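Local coordinates for protein guanine nucleotide exchange factor p115rhogef (PDB 1IAP) that probably acts as a RhoGEF, activating Rho GTPases, and carries an N-terminal RGS-type domain that probably engages G protein alpha subunits, at residues 22-26 with 27-31. Residues are numbered along the deposited sequence; the frame is centred on the assembly and turned at random.
Sequences LQHVA and LQFEP
Val-25 O is gripped by two backbone amides of the following turn: Phe-29 N lies 2.8 Å from it in the carbonyl plane, with an N-H...O angle of 159°, and Gln-28 N adds a weak bond. His-24 O takes weak bonds from Gln-28 N and from Leu-27 N, which is shared with Gln-23 O at 3.2 Å, so i+3→i and i+4→i bonds mix as helix 15-28 runs out. The chain leaves the helical conformation at Phe-29, and a water donates to Ala-26 O at 2.6 Å and to Phe-29 O at 3.0 Å. In this all-helical RGS-type domain Pro-31 leads to helix 32-43; proline suits the approach to a helix, where amides need no i-4 acceptor and its ring fixes phi (-68°), and Lys-173 and Val-177 touch it. Branched, apolar Val-25 packs among Pro-31, Leu-34 and Gln-112, its CG1, anti to the backbone N (chi1 173°), 4.0 Å from Pro-31 CA. The flexible stem of exposed Gln-28 lays CG over one face of the His-24 imidazole, a CH-pi contact 4.1 Å from the centroid. Val-25 CA and His-24 NE2 lie at the edge of the Phe-29 ring, Phe-29 CE1 being 4.0 Å from His-24 NE2; this flat ring also packs on Gln-112 and Asp-115. Histidine offers both a face and a nitrogen: NE2 of buried His-24 is hydrogen-bonded to Asp-115 OD1 of helix 106-121, where Phe-116 meets the imidazole edge-to-face.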
ATOM      1  N   LEU A  22      -3.213  -7.131  -1.187  1.00 14.91           N
ATOM      2  CA  LEU A  22      -4.113  -5.989  -1.182  1.00 16.73           C
ATOM      3  C   LEU A  22      -5.564  -6.426  -1.305  1.00 18.90           C
ATOM      4  O   LEU A  22      -6.419  -5.929  -0.576  1.00 22.72           O
ATOM      5  CB  LEU A  22      -3.767  -5.019  -2.322  1.00 14.38           C
ATOM      6  CG  LEU A  22      -3.038  -3.691  -2.068  1.00 29.02           C
ATOM      7  CD1 LEU A  22      -2.790  -3.425  -0.596  1.00 19.64           C
ATOM      8  CD2 LEU A  22      -1.746  -3.659  -2.844  1.00 16.74           C
ATOM      9  N   GLN A  23      -5.847  -7.337  -2.235  1.00 14.21           N
ATOM     10  CA  GLN A  23      -7.218  -7.810  -2.408  1.00 11.61           C
ATOM     11  C   GLN A  23      -7.719  -8.476  -1.137  1.00 19.40           C
ATOM     12  O   GLN A  23      -8.864  -8.280  -0.739  1.00 23.57           O
ATOM     13  CB  GLN A  23      -7.344  -8.774  -3.588  1.00 15.19           C
ATOM     14  CG  GLN A  23      -8.769  -9.310  -3.745  1.00 25.97           C
ATOM     15  CD  GLN A  23      -8.983 -10.083  -5.020  1.00 30.72           C
ATOM     16  OE1 GLN A  23      -9.716 -11.076  -5.046  1.00 38.27           O
ATOM     17  NE2 GLN A  23      -8.368  -9.620  -6.097  1.00 34.02           N
ATOM     18  N   HIS A  24      -6.848  -9.251  -0.498  1.00 19.31           N
ATOM     19  CA  HIS A  24      -7.192  -9.935   0.743  1.00 21.29           C
ATOM     20  C   HIS A  24      -7.554  -8.894   1.808  1.00 24.14           C
ATOM     21  O   HIS A  24      -8.665  -8.893   2.329  1.00 24.96           O
ATOM     22  CB  HIS A  24      -6.005 -10.785   1.215  1.00 15.62           C
ATOM     23  CG  HIS A  24      -6.259 -11.535   2.488  1.00 23.40           C
ATOM     24  ND1 HIS A  24      -7.120 -12.608   2.562  1.00 22.75           N
ATOM     25  CD2 HIS A  24      -5.749 -11.377   3.732  1.00 21.84           C
ATOM     26  CE1 HIS A  24      -7.129 -13.080   3.796  1.00 28.77           C
ATOM     27  NE2 HIS A  24      -6.304 -12.352   4.526  1.00 27.15           N
ATOM     28  N   VAL A  25      -6.615  -7.993   2.091  1.00 20.39           N
ATOM     29  CA  VAL A  25      -6.804  -6.936   3.083  1.00 21.71           C
ATOM     30  C   VAL A  25      -8.023  -6.047   2.798  1.00 26.57           C
ATOM     31  O   VAL A  25      -8.842  -5.806   3.688  1.00 24.48           O
ATOM     32  CB  VAL A  25      -5.518  -6.074   3.222  1.00 18.40           C
ATOM     33  CG1 VAL A  25      -5.769  -4.867   4.113  1.00 26.78           C
ATOM     34  CG2 VAL A  25      -4.390  -6.920   3.786  1.00 19.66           C
ATOM     35  N   ALA A  26      -8.166  -5.598   1.552  1.00 21.62           N
ATOM     36  CA  ALA A  26      -9.292  -4.745   1.171  1.00 21.63           C
ATOM     37  C   ALA A  26     -10.653  -5.397   1.443  1.00 29.79           C
ATOM     38  O   ALA A  26     -11.642  -4.704   1.674  1.00 31.44           O
ATOM     39  CB  ALA A  26      -9.187  -4.354  -0.297  1.00 23.01           C
ATOM     40  N   LEU A  27     -10.701  -6.725   1.412  1.00 26.35           N
ATOM     41  CA  LEU A  27     -11.942  -7.447   1.657  1.00 28.34           C
ATOM     42  C   LEU A  27     -12.083  -8.018   3.066  1.00 34.16           C
ATOM     43  O   LEU A  27     -13.188  -8.350   3.485  1.00 36.72           O
ATOM     44  CB  LEU A  27     -12.113  -8.580   0.639  1.00 29.71           C
ATOM     45  CG  LEU A  27     -12.864  -8.317  -0.669  1.00 33.14           C
ATOM     46  CD1 LEU A  27     -12.232  -7.194  -1.473  1.00 23.05           C
ATOM     47  CD2 LEU A  27     -12.880  -9.603  -1.479  1.00 42.44           C
ATOM     48  N   GLN A  28     -10.981  -8.110   3.807  1.00 35.97           N
ATOM     49  CA  GLN A  28     -11.021  -8.685   5.152  1.00 35.82           C
ATOM     50  C   GLN A  28     -10.690  -7.745   6.317  1.00 38.62           C
ATOM     51  O   GLN A  28     -11.024  -8.045   7.463  1.00 42.58           O
ATOM     52  CB  GLN A  28     -10.090  -9.901   5.219  1.00 44.25           C
ATOM     53  CG  GLN A  28     -10.386 -10.997   4.199  1.00 48.63           C
ATOM     54  CD  GLN A  28     -11.668 -11.739   4.498  1.00 50.52           C
ATOM     55  OE1 GLN A  28     -11.742 -12.504   5.459  1.00 52.81           O
ATOM     56  NE2 GLN A  28     -12.686 -11.519   3.676  1.00 53.13           N
ATOM     57  N   PHE A  29     -10.023  -6.628   6.033  1.00 29.21           N
ATOM     58  CA  PHE A  29      -9.630  -5.672   7.071  1.00 31.97           C
ATOM     59  C   PHE A  29      -9.768  -4.240   6.568  1.00 32.50           C
ATOM     60  O   PHE A  29     -10.279  -3.998   5.470  1.00 26.86           O
ATOM     61  CB  PHE A  29      -8.149  -5.866   7.454  1.00 31.44           C
ATOM     62  CG  PHE A  29      -7.785  -7.267   7.852  1.00 35.67           C
ATOM     63  CD1 PHE A  29      -7.278  -8.161   6.912  1.00 38.22           C
ATOM     64  CD2 PHE A  29      -7.905  -7.682   9.176  1.00 38.89           C
ATOM     65  CE1 PHE A  29      -6.897  -9.450   7.283  1.00 34.98           C
ATOM     66  CE2 PHE A  29      -7.527  -8.969   9.557  1.00 39.46           C
ATOM     67  CZ  PHE A  29      -7.021  -9.854   8.611  1.00 30.01           C
ATOM     68  N   GLU A  30      -9.327  -3.296   7.401  1.00 30.50           N
ATOM     69  CA  GLU A  30      -9.328  -1.886   7.034  1.00 24.38           C
ATOM     70  C   GLU A  30      -8.038  -1.710   6.241  1.00 23.91           C
ATOM     71  O   GLU A  30      -6.949  -1.985   6.741  1.00 25.32           O
ATOM     72  CB  GLU A  30      -9.327  -0.986   8.274  1.00 32.12           C
ATOM     73  CG  GLU A  30     -10.702  -0.761   8.885  1.00 42.00           C
ATOM     74  CD  GLU A  30     -11.649  -0.026   7.948  1.00 49.33           C
ATOM     75  OE1 GLU A  30     -12.441  -0.691   7.243  1.00 49.83           O
ATOM     76  OE2 GLU A  30     -11.608   1.222   7.923  1.00 51.70           O
ATOM     77  N   PRO A  31      -8.154  -1.301   4.969  1.00 26.86           N
ATOM     78  CA  PRO A  31      -7.036  -1.086   4.048  1.00 24.32           C
ATOM     79  C   PRO A  31      -6.111   0.088   4.363  1.00 21.09           C
ATOM     80  O   PRO A  31      -4.970   0.115   3.901  1.00 22.53           O
ATOM     81  CB  PRO A  31      -7.746  -0.883   2.712  1.00 26.81           C
ATOM     82  CG  PRO A  31      -8.983  -0.162   3.116  1.00 27.70           C
ATOM     83  CD  PRO A  31      -9.432  -0.945   4.326  1.00 32.42           C
TER
HETATM   84  O   HOH W   1     -11.715  -2.665   3.209  1.00 50.91           O